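Long-range contacts in ABC-type transport system, sugar-family extracellular solute-binding protein (Peptoclostridium difficile 630, PDB 6HNI), which binds free tyrosine in a cleft between two lobes, probably for delivery to an ABC transporter, and also has adhesive properties: residues Leu87-Ser92 / Leu109-Ser114; Thr29-His34 / Thr93-Ala98; Ser133-Phe138 / Pro282-Asp287. The protein carries 1 engineered substitution. All blocks are in the same frame, centred on the assembly; numbering follows the deposited sequence.

Interaction 1 (Leu87-Ser92 / Leu109-Ser114). With TYR (tyrosine), chain B.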
loop_
_atom_site.group_PDB
_atom_site.type_symbol
_atom_site.label_atom_id
_atom_site.label_comp_id
_atom_site.label_asym_id
_atom_site.label_seq_id
_atom_site.Cartn_x
_atom_site.Cartn_y
_atom_site.Cartn_z
ATOM N N LEU A 87 11.031 18.425 7.704
ATOM C CA LEU A 87 10.899 17.019 7.323
ATOM C C LEU A 87 9.553 16.885 6.621
ATOM O O LEU A 87 8.562 17.441 7.041
ATOM C CB LEU A 87 10.906 16.131 8.576
ATOM C CG LEU A 87 10.533 14.650 8.394
ATOM C CD1 LEU A 87 11.604 13.971 7.616
ATOM C CD2 LEU A 87 10.384 13.975 9.761
ATOM N N ILE A 88 9.573 16.063 5.561
ATOM C CA ILE A 88 8.324 15.643 4.868
ATOM C C ILE A 88 8.131 14.141 5.003
ATOM O O ILE A 88 9.075 13.401 4.788
ATOM C CB ILE A 88 8.414 16.027 3.396
ATOM C CG1 ILE A 88 8.412 17.537 3.235
ATOM C CG2 ILE A 88 7.200 15.432 2.615
ATOM C CD1 ILE A 88 8.821 18.020 1.858
ATOM N N PHE A 89 6.976 13.756 5.492
ATOM C CA PHE A 89 6.601 12.344 5.569
ATOM C C PHE A 89 5.557 12.116 4.440
ATOM O O PHE A 89 4.499 12.716 4.442
ATOM C CB PHE A 89 5.978 12.070 6.936
ATOM C CG PHE A 89 5.402 10.684 7.138
ATOM C CD1 PHE A 89 6.040 9.537 6.662
ATOM C CD2 PHE A 89 4.240 10.540 7.850
ATOM C CE1 PHE A 89 5.432 8.272 6.855
ATOM C CE2 PHE A 89 3.663 9.296 8.064
ATOM C CZ PHE A 89 4.304 8.176 7.574
ATOM N N ALA A 90 5.970 11.230 3.532
ATOM C CA ALA A 90 5.129 10.958 2.296
ATOM C C ALA A 90 4.615 9.518 2.351
ATOM O O ALA A 90 5.378 8.551 2.479
ATOM C CB ALA A 90 5.957 11.219 1.031
ATOM N N ILE A 91 3.285 9.403 2.168
ATOM C CA ILE A 91 2.597 8.157 2.321
ATOM C C ILE A 91 2.027 7.811 0.937
ATOM O O ILE A 91 1.086 8.467 0.502
ATOM C CB ILE A 91 1.463 8.250 3.361
ATOM C CG1 ILE A 91 2.016 8.699 4.748
ATOM C CG2 ILE A 91 0.685 6.960 3.469
ATOM C CD1 ILE A 91 0.882 9.033 5.671
ATOM N N SER A 92 2.610 6.741 0.387
ATOM C CA SER A 92 2.347 6.177 -0.987
ATOM C C SER A 92 3.371 6.647 -1.981
ATOM O O SER A 92 3.969 7.724 -1.894
ATOM C CB SER A 92 0.939 6.479 -1.519
ATOM O OG SER A 92 0.882 7.765 -2.103
ATOM N N LEU A 109 10.847 11.252 4.319
ATOM C CA LEU A 109 10.690 9.885 4.791
ATOM C C LEU A 109 9.420 9.364 4.131
ATOM O O LEU A 109 8.380 9.955 4.248
ATOM C CB LEU A 109 10.571 9.804 6.315
ATOM C CG LEU A 109 11.940 9.960 7.032
ATOM C CD1 LEU A 109 11.613 9.938 8.472
ATOM C CD2 LEU A 109 12.893 8.833 6.722
ATOM N N ILE A 110 9.572 8.201 3.522
ATOM C CA ILE A 110 8.440 7.550 2.806
ATOM C C ILE A 110 7.943 6.388 3.613
ATOM O O ILE A 110 8.646 5.764 4.422
ATOM C CB ILE A 110 8.907 7.081 1.392
ATOM C CG1 ILE A 110 9.852 5.928 1.445
ATOM C CG2 ILE A 110 9.439 8.261 0.631
ATOM C CD1 ILE A 110 10.426 5.409 0.128
ATOM N N THR A 111 6.701 5.978 3.316
ATOM C CA THR A 111 6.177 4.711 3.746
ATOM C C THR A 111 5.132 4.278 2.666
ATOM O O THR A 111 4.712 5.122 1.828
ATOM C CB THR A 111 5.473 4.727 5.088
ATOM O OG1 THR A 111 5.230 3.370 5.552
ATOM C CG2 THR A 111 4.215 5.547 5.125
ATOM N N ALA A 112 4.787 2.999 2.733
ATOM C CA ALA A 112 3.748 2.425 1.770
ATOM C C ALA A 112 4.199 2.660 0.362
ATOM O O ALA A 112 3.316 2.896 -0.493
ATOM C CB ALA A 112 2.413 3.025 2.048
ATOM N N VAL A 113 5.473 2.525 0.085
ATOM C CA VAL A 113 6.051 2.591 -1.255
ATOM C C VAL A 113 6.561 1.219 -1.586
ATOM O O VAL A 113 7.434 0.669 -0.959
ATOM C CB VAL A 113 7.178 3.624 -1.349
ATOM C CG1 VAL A 113 7.944 3.549 -2.665
ATOM C CG2 VAL A 113 6.627 4.994 -1.106
ATOM N N SER A 114 5.997 0.604 -2.673
ATOM C CA SER A 114 6.312 -0.769 -2.957
ATOM C C SER A 114 7.730 -0.993 -3.396
ATOM O O SER A 114 8.351 -1.982 -3.013
ATOM C CB SER A 114 5.372 -1.335 -4.070
ATOM O OG SER A 114 4.032 -1.270 -3.709
HETATM N N TYR B . 2.060 0.217 -2.242
HETATM C CA TYR B . 1.317 1.434 -2.616
HETATM C C TYR B . 2.281 2.464 -3.182
HETATM O O TYR B . 1.861 3.594 -3.398
HETATM C CB TYR B . 0.391 1.938 -1.491
HETATM C CG TYR B . -0.714 0.983 -1.181
HETATM C CD1 TYR B . -1.734 0.748 -2.150
HETATM C CD2 TYR B . -0.784 0.249 -0.035
HETATM C CE1 TYR B . -2.708 -0.186 -1.913
HETATM C CE2 TYR B . -1.758 -0.691 0.219
HETATM C CZ TYR B . -2.753 -0.922 -0.760
HETATM O OH TYR B . -3.734 -1.867 -0.529
HETATM O OXT TYR B . 3.406 2.137 -3.500
#

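Interaction 2 (Thr29-His34 / Thr93-Ala98). With TYR (tyrosine), chain B; EDO (1,2-ethanediol), chain E.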
loop_
_atom_site.group_PDB
_atom_site.type_symbol
_atom_site.label_atom_id
_atom_site.label_comp_id
_atom_site.label_asym_id
_atom_site.label_seq_id
_atom_site.Cartn_x
_atom_site.Cartn_y
_atom_site.Cartn_z
ATOM N N THR A 29 2.216 14.267 3.802
ATOM C CA THR A 29 1.465 14.255 2.495
ATOM C C THR A 29 0.995 12.833 2.262
ATOM O O THR A 29 1.775 11.914 2.105
ATOM C CB THR A 29 2.326 14.841 1.375
ATOM O OG1 THR A 29 1.576 14.684 0.115
ATOM C CG2 THR A 29 3.648 14.206 1.159
ATOM N N GLN A 30 -0.331 12.689 2.271
ATOM C CA GLN A 30 -0.966 11.384 2.103
ATOM C C GLN A 30 -1.866 11.405 0.838
ATOM O O GLN A 30 -2.611 12.340 0.647
ATOM C CB GLN A 30 -1.817 11.061 3.323
ATOM C CG GLN A 30 -2.428 9.680 3.330
ATOM C CD GLN A 30 -3.197 9.334 4.593
ATOM O OE1 GLN A 30 -2.775 9.712 5.715
ATOM N NE2 GLN A 30 -4.263 8.546 4.471
ATOM N N LEU A 31 -1.760 10.372 0.006
ATOM C CA LEU A 31 -2.531 10.403 -1.260
ATOM C C LEU A 31 -4.052 10.478 -1.071
ATOM O O LEU A 31 -4.734 11.279 -1.735
ATOM C CB LEU A 31 -2.126 9.186 -2.069
ATOM C CG LEU A 31 -2.928 8.939 -3.366
ATOM C CD1 LEU A 31 -2.690 10.101 -4.290
ATOM C CD2 LEU A 31 -2.462 7.616 -3.915
ATOM N N VAL A 32 -4.562 9.625 -0.193
ATOM C CA VAL A 32 -5.992 9.412 -0.017
ATOM C C VAL A 32 -6.206 8.665 1.307
ATOM O O VAL A 32 -5.309 7.991 1.757
ATOM C CB VAL A 32 -6.584 8.626 -1.237
ATOM C CG1 VAL A 32 -6.048 7.214 -1.277
ATOM C CG2 VAL A 32 -8.125 8.668 -1.245
ATOM N N GLU A 33 -7.397 8.722 1.877
ATOM C CA GLU A 33 -7.812 7.778 2.925
ATOM C C GLU A 33 -8.165 6.405 2.328
ATOM O O GLU A 33 -9.226 6.206 1.654
ATOM C CB GLU A 33 -9.012 8.314 3.684
ATOM C CG GLU A 33 -8.780 9.606 4.435
ATOM C CD GLU A 33 -10.065 10.204 4.979
ATOM O OE1 GLU A 33 -11.104 9.533 4.914
ATOM O OE2 GLU A 33 -10.036 11.344 5.484
ATOM N N HIS A 34 -7.280 5.450 2.506
ATOM C CA HIS A 34 -7.614 4.016 2.426
ATOM C C HIS A 34 -6.898 3.350 3.627
ATOM O O HIS A 34 -5.960 3.957 4.168
ATOM C CB HIS A 34 -7.407 3.336 1.056
ATOM C CG HIS A 34 -5.995 3.169 0.553
ATOM N ND1 HIS A 34 -5.157 2.160 0.981
ATOM C CD2 HIS A 34 -5.352 3.766 -0.488
ATOM C CE1 HIS A 34 -4.040 2.199 0.267
ATOM N NE2 HIS A 34 -4.144 3.144 -0.655
ATOM N N THR A 93 3.458 5.859 -3.096
ATOM C CA THR A 93 4.352 6.168 -4.183
ATOM C C THR A 93 4.045 7.522 -4.823
ATOM O O THR A 93 4.937 8.317 -5.033
ATOM C CB THR A 93 4.480 5.011 -5.183
ATOM O OG1 THR A 93 5.045 3.881 -4.549
ATOM C CG2 THR A 93 5.311 5.386 -6.382
ATOM N N PRO A 94 2.783 7.750 -5.263
ATOM C CA PRO A 94 2.499 9.068 -5.842
ATOM C C PRO A 94 2.838 10.276 -4.947
ATOM O O PRO A 94 3.396 11.283 -5.436
ATOM C CB PRO A 94 1.005 8.981 -6.221
ATOM C CG PRO A 94 0.731 7.515 -6.322
ATOM C CD PRO A 94 1.593 6.902 -5.240
ATOM N N SER A 95 2.529 10.152 -3.653
ATOM C CA SER A 95 2.835 11.274 -2.768
ATOM C C SER A 95 4.351 11.487 -2.591
ATOM O O SER A 95 4.812 12.618 -2.588
ATOM C CB SER A 95 2.166 11.007 -1.427
ATOM O OG SER A 95 0.742 10.893 -1.508
ATOM N N ALA A 96 5.082 10.375 -2.519
ATOM C CA ALA A 96 6.536 10.410 -2.420
ATOM C C ALA A 96 7.214 10.960 -3.645
ATOM O O ALA A 96 8.164 11.714 -3.586
ATOM C CB ALA A 96 7.070 9.045 -2.059
ATOM N N GLN A 97 6.722 10.511 -4.825
ATOM C CA GLN A 97 7.287 11.015 -6.068
ATOM C C GLN A 97 7.097 12.524 -6.211
ATOM O O GLN A 97 8.028 13.232 -6.642
ATOM C CB GLN A 97 6.709 10.281 -7.304
ATOM C CG GLN A 97 7.214 8.882 -7.388
ATOM C CD GLN A 97 6.655 8.173 -8.630
ATOM O OE1 GLN A 97 5.427 8.151 -8.825
ATOM N NE2 GLN A 97 7.540 7.533 -9.384
ATOM N N ALA A 98 5.924 12.998 -5.815
ATOM C CA ALA A 98 5.665 14.427 -5.833
ATOM C C ALA A 98 6.607 15.214 -4.877
ATOM O O ALA A 98 7.099 16.243 -5.233
ATOM C CB ALA A 98 4.234 14.721 -5.507
HETATM N N TYR B . 2.060 0.217 -2.242
HETATM C CA TYR B . 1.317 1.434 -2.616
HETATM C C TYR B . 2.281 2.464 -3.182
HETATM O O TYR B . 1.861 3.594 -3.398
HETATM C CB TYR B . 0.391 1.938 -1.491
HETATM C CG TYR B . -0.714 0.983 -1.181
HETATM C CD1 TYR B . -1.734 0.748 -2.150
HETATM C CD2 TYR B . -0.784 0.249 -0.035
HETATM C CE1 TYR B . -2.708 -0.186 -1.913
HETATM C CE2 TYR B . -1.758 -0.691 0.219
HETATM C CZ TYR B . -2.753 -0.922 -0.760
HETATM O OH TYR B . -3.734 -1.867 -0.529
HETATM O OXT TYR B . 3.406 2.137 -3.500
HETATM C C1 EDO E . -10.856 10.616 0.804
HETATM O O1 EDO E . -9.482 10.721 1.290
HETATM C C2 EDO E . -10.987 10.738 -0.721
HETATM O O2 EDO E . -11.790 11.837 -1.152
HETATM O O HOH W 1 3.085 14.975 -2.054
HETATM O O HOH W 2 -0.412 13.404 -1.124
#

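Interaction 3 (Ser133-Phe138 / Pro282-Asp287). With TYR (tyrosine), chain B.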
loop_
_atom_site.group_PDB
_atom_site.type_symbol
_atom_site.label_atom_id
_atom_site.label_comp_id
_atom_site.label_asym_id
_atom_site.label_seq_id
_atom_site.Cartn_x
_atom_site.Cartn_y
_atom_site.Cartn_z
ATOM N N SER A 133 14.544 8.484 2.449
ATOM C CA SER A 133 14.618 7.151 3.033
ATOM C C SER A 133 13.262 6.808 3.635
ATOM O O SER A 133 12.261 7.494 3.330
ATOM C CB SER A 133 15.745 7.012 4.052
ATOM O OG SER A 133 15.872 5.624 4.370
ATOM N N GLY A 134 13.158 5.722 4.386
ATOM C CA GLY A 134 11.950 5.343 5.040
ATOM C C GLY A 134 11.700 3.858 4.962
ATOM O O GLY A 134 12.582 3.065 5.089
ATOM N N THR A 135 10.427 3.542 4.724
ATOM C CA THR A 135 9.994 2.163 4.677
ATOM C C THR A 135 9.293 1.861 3.314
ATOM O O THR A 135 8.715 2.748 2.703
ATOM C CB THR A 135 9.004 1.802 5.789
ATOM O OG1 THR A 135 7.954 2.756 5.843
ATOM C CG2 THR A 135 9.709 1.806 7.174
ATOM N N SER A 136 9.434 0.599 2.970
ATOM C CA SER A 136 8.770 0.028 1.774
ATOM C C SER A 136 7.799 -1.000 2.262
ATOM O O SER A 136 8.065 -1.822 3.134
ATOM C CB SER A 136 9.832 -0.555 0.882
ATOM O OG SER A 136 9.164 -1.440 -0.098
ATOM N N ASP A 137 6.624 -1.038 1.563
ATOM C CA ASP A 137 5.599 -2.052 1.791
ATOM C C ASP A 137 5.721 -3.192 0.800
ATOM O O ASP A 137 4.695 -3.876 0.531
ATOM C CB ASP A 137 4.174 -1.494 1.824
ATOM C CG ASP A 137 3.705 -0.907 0.478
ATOM O OD1 ASP A 137 4.560 -0.653 -0.375
ATOM O OD2 ASP A 137 2.463 -0.663 0.411
ATOM N N PHE A 138 6.896 -3.450 0.270
ATOM C CA PHE A 138 7.122 -4.651 -0.532
ATOM C C PHE A 138 6.638 -5.887 0.171
ATOM O O PHE A 138 6.898 -6.126 1.360
ATOM C CB PHE A 138 8.603 -4.845 -0.876
ATOM C CG PHE A 138 8.837 -6.133 -1.594
ATOM C CD1 PHE A 138 8.539 -6.228 -2.935
ATOM C CD2 PHE A 138 9.225 -7.260 -0.920
ATOM C CE1 PHE A 138 8.656 -7.455 -3.600
ATOM C CE2 PHE A 138 9.349 -8.482 -1.555
ATOM C CZ PHE A 138 9.069 -8.576 -2.892
ATOM N N PRO A 282 19.364 3.161 5.554
ATOM C CA PRO A 282 18.747 2.110 4.752
ATOM C C PRO A 282 17.231 2.114 4.816
ATOM O O PRO A 282 16.635 2.348 5.878
ATOM C CB PRO A 282 19.319 0.802 5.339
ATOM C CG PRO A 282 20.272 1.179 6.379
ATOM C CD PRO A 282 20.196 2.620 6.653
ATOM N N VAL A 283 16.623 1.833 3.654
ATOM C CA VAL A 283 15.181 1.638 3.578
ATOM C C VAL A 283 14.823 0.300 4.274
ATOM O O VAL A 283 15.477 -0.718 4.035
ATOM C CB VAL A 283 14.672 1.688 2.137
ATOM C CG1 VAL A 283 13.173 1.381 2.092
ATOM C CG2 VAL A 283 14.970 3.027 1.498
ATOM N N ALA A 284 13.820 0.349 5.146
ATOM C CA ALA A 284 13.364 -0.791 5.902
ATOM C C ALA A 284 12.129 -1.435 5.287
ATOM O O ALA A 284 11.293 -0.758 4.693
ATOM C CB ALA A 284 13.095 -0.380 7.346
ATOM N N THR A 285 12.030 -2.759 5.441
ATOM C CA THR A 285 10.876 -3.523 5.011
ATOM C C THR A 285 10.429 -4.450 6.139
ATOM O O THR A 285 11.161 -4.621 7.119
ATOM C CB THR A 285 11.201 -4.423 3.802
ATOM O OG1 THR A 285 12.287 -5.307 4.131
ATOM C CG2 THR A 285 11.562 -3.600 2.623
ATOM N N SER A 286 9.271 -5.092 5.980
ATOM C CA SER A 286 8.752 -6.078 6.918
ATOM C C SER A 286 8.669 -7.442 6.314
ATOM O O SER A 286 8.151 -7.575 5.198
ATOM C CB SER A 286 7.394 -5.685 7.461
ATOM O OG SER A 286 6.907 -6.685 8.365
ATOM N N ASP A 287 9.144 -8.450 7.029
ATOM C CA ASP A 287 9.022 -9.833 6.680
ATOM C C ASP A 287 7.921 -10.575 7.449
ATOM O O ASP A 287 7.857 -11.812 7.350
ATOM C CB ASP A 287 10.362 -10.525 6.956
ATOM C CG ASP A 287 11.499 -9.924 6.151
ATOM O OD1 ASP A 287 11.394 -9.957 4.915
ATOM O OD2 ASP A 287 12.461 -9.377 6.740
HETATM N N TYR B . 2.060 0.217 -2.242
HETATM C CA TYR B . 1.317 1.434 -2.616
HETATM C C TYR B . 2.281 2.464 -3.182
HETATM O O TYR B . 1.861 3.594 -3.398
HETATM C CB TYR B . 0.391 1.938 -1.491
HETATM C CG TYR B . -0.714 0.983 -1.181
HETATM C CD1 TYR B . -1.734 0.748 -2.150
HETATM C CD2 TYR B . -0.784 0.249 -0.035
HETATM C CE1 TYR B . -2.708 -0.186 -1.913
HETATM C CE2 TYR B . -1.758 -0.691 0.219
HETATM C CZ TYR B . -2.753 -0.922 -0.760
HETATM O OH TYR B . -3.734 -1.867 -0.529
HETATM O OXT TYR B . 3.406 2.137 -3.500
HETATM O O HOH W 3 7.626 -4.486 3.673
HETATM O O HOH W 4 7.885 -8.250 2.704
#

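Interaction 1 (Leu87-Ser92 / Leu109-Ser114)
Phe-89 sets CG anti to its backbone N (chi1 174°), which carries the ring along the sheet to the next strand, where Thr-111 keeps CG2 in the crowded position between its N and carbonyl carbon. Phe-89 CE1 and Thr-111 CG2 meet obliquely at 3.4 Å, while CG1 of Ile-91 rests 3.6 Å above one face of the ring, toward the rim. Thr-111 OG1, anti to its own N, turns to Thr-135 instead. Strands 87-91 and 108-113 are parallel neighbours in the five-stranded sheet of the N-terminal lobe, joined through helix 93-102 as a beta-alpha-beta crossover. Leu-109 O takes the N-H of Ala-90 at 2.8 Å, almost straight at 169°, and Ile-88 O accepts from Leu-109 N. Farther along, Thr-111 N donates to Ala-90 O, and Ser-92 N reaches Thr-111 O at 3.0 Å. At Ala-112 the chain then turns a corner. Beyond it Ser-114 N donates to the tyrosine OXT at 3.1 Å, and Ser-114 OG accepts from the tyrosine N at 2.9 Å. One serine thus touches both the carboxylate and the amino group, chemistry consistent with recognition of a free amino acid.

Interaction 2 (Thr29-His34 / Thr93-Ala98)
The imidazole of His-34 turns an edge to the bound tyrosine, whose CG lies in the imidazole plane; the tyrosine CE1 comes in obliquely, 3.5 Å from His-34 CE1. A second flat group, the carboxamide of Gln-30, has Val-32 O in its own plane: NE2 donates to that oxygen at 3.0 Å but stands above the carbonyl plane, and it also pairs with Asp-38 OD1. Gln-30 ends strand 24-30 and His-34 lies in the chain that leaves it, in the N-terminal lobe of a periplasmic-binding-protein fold, where strand tips and helix starts line the ligand cleft. Helix 93-102 packs its first turn against this strand end. Leu-31, with CG anti to its backbone N, reaches the helix and crosses Pro-94 obliquely, CD2 to CG at 4.0 Å. Deeper in, water replaces direct bonding. One water accepts from Thr-29 OG1 and donates to Ser-95 O; another donates to Thr-29 OG1 and is hydrogen-bonded to Ser-95 OG at 2.8 Å. That hydroxyl also bonds Ile-91 O and Ser-92 OG, so several partners fix its rotation. On the ligand side, Thr-93 N donates to the tyrosine O at 2.8 Å along a nearly straight line of 176°. The positive end of the helix dipole would probably help to stabilise this carboxylate. The other carboxylate oxygen is held by the side chain of the same residue: Thr-93 OG1, anti to its carbonyl carbon and beside its N, donates to the tyrosine OXT at 2.6 Å.

Interaction 3 (Ser133-Phe138 / Pro282-Asp287)
Strand 132-136 forms one margin of the five-stranded parallel sheet in the N-terminal lobe, and the irregular segment 282-287, between helix 258-273 and strand 290-294, extends that margin by a single backbone bridge. The two segments run in broadly the same direction, 30° apart, and Thr-135 is bridged to Ala-284. Gly-134 O receives the N-H of Ala-284 at 3.0 Å, and Ala-284 O in turn accepts from Ser-136 N at 2.9 Å, nearly along its C=O axis. Gly-134 adopts backbone angles at which a CB would collide with the preceding carbonyl oxygen; its own buried N finds no partner. Beside the bridge, side-chain carbons pack on Ser-136. Val-283 CG1, anti to its backbone N, meets Ser-136 CB at 4.0 Å, and Thr-285 CG2 approaches the same CB at 3.9 Å, so the serine methylene sits between two branched residues. The Ser-136 hydroxyl, anti to its N, is turned to other work: OG accepts from Phe-138 N at 3.1 Å, closing an ST turn, and it is also bonded to Val-113 O in the adjoining strand. Past the bridge the segments separate and water takes over. One molecule donates to both Phe-138 O and Ser-286 O, while another accepts from Ser-286 N. Asp-137, the middle residue of the ST turn, reaches the site and receives the tyrosine N at OD2, 2.8 Å away, and more weakly at OD1, at 3.2 Å. With Tyr-258 OH also bonded to OD2, the carboxylate is held in place, and its probable negative charge would balance the ligand's ammonium group.

Overall arrangement
All three contacts reach the same parallel sheet and converge on the same tyrosine. Interactions 1 and 2 have centres about 7 Å apart and share a strand seam, where Phe-89 O and Thr-29 N lie 2.8 Å apart, probably hydrogen-bonded. On the other flank, interactions 1 and 3, about 10 Å between centres, meet through a similar probable bond, Ile-110 N to Ser-133 O at 2.8 Å. Interactions 2 and 3 do not touch, their centres being about 16 Å apart, yet the ligand spans them: interaction 2 holds its carboxylate, interaction 3 its amino group, and interaction 1 both. Asn-218, Thr-216 and Glu-242 add further hydrogen bonds to the tyrosine.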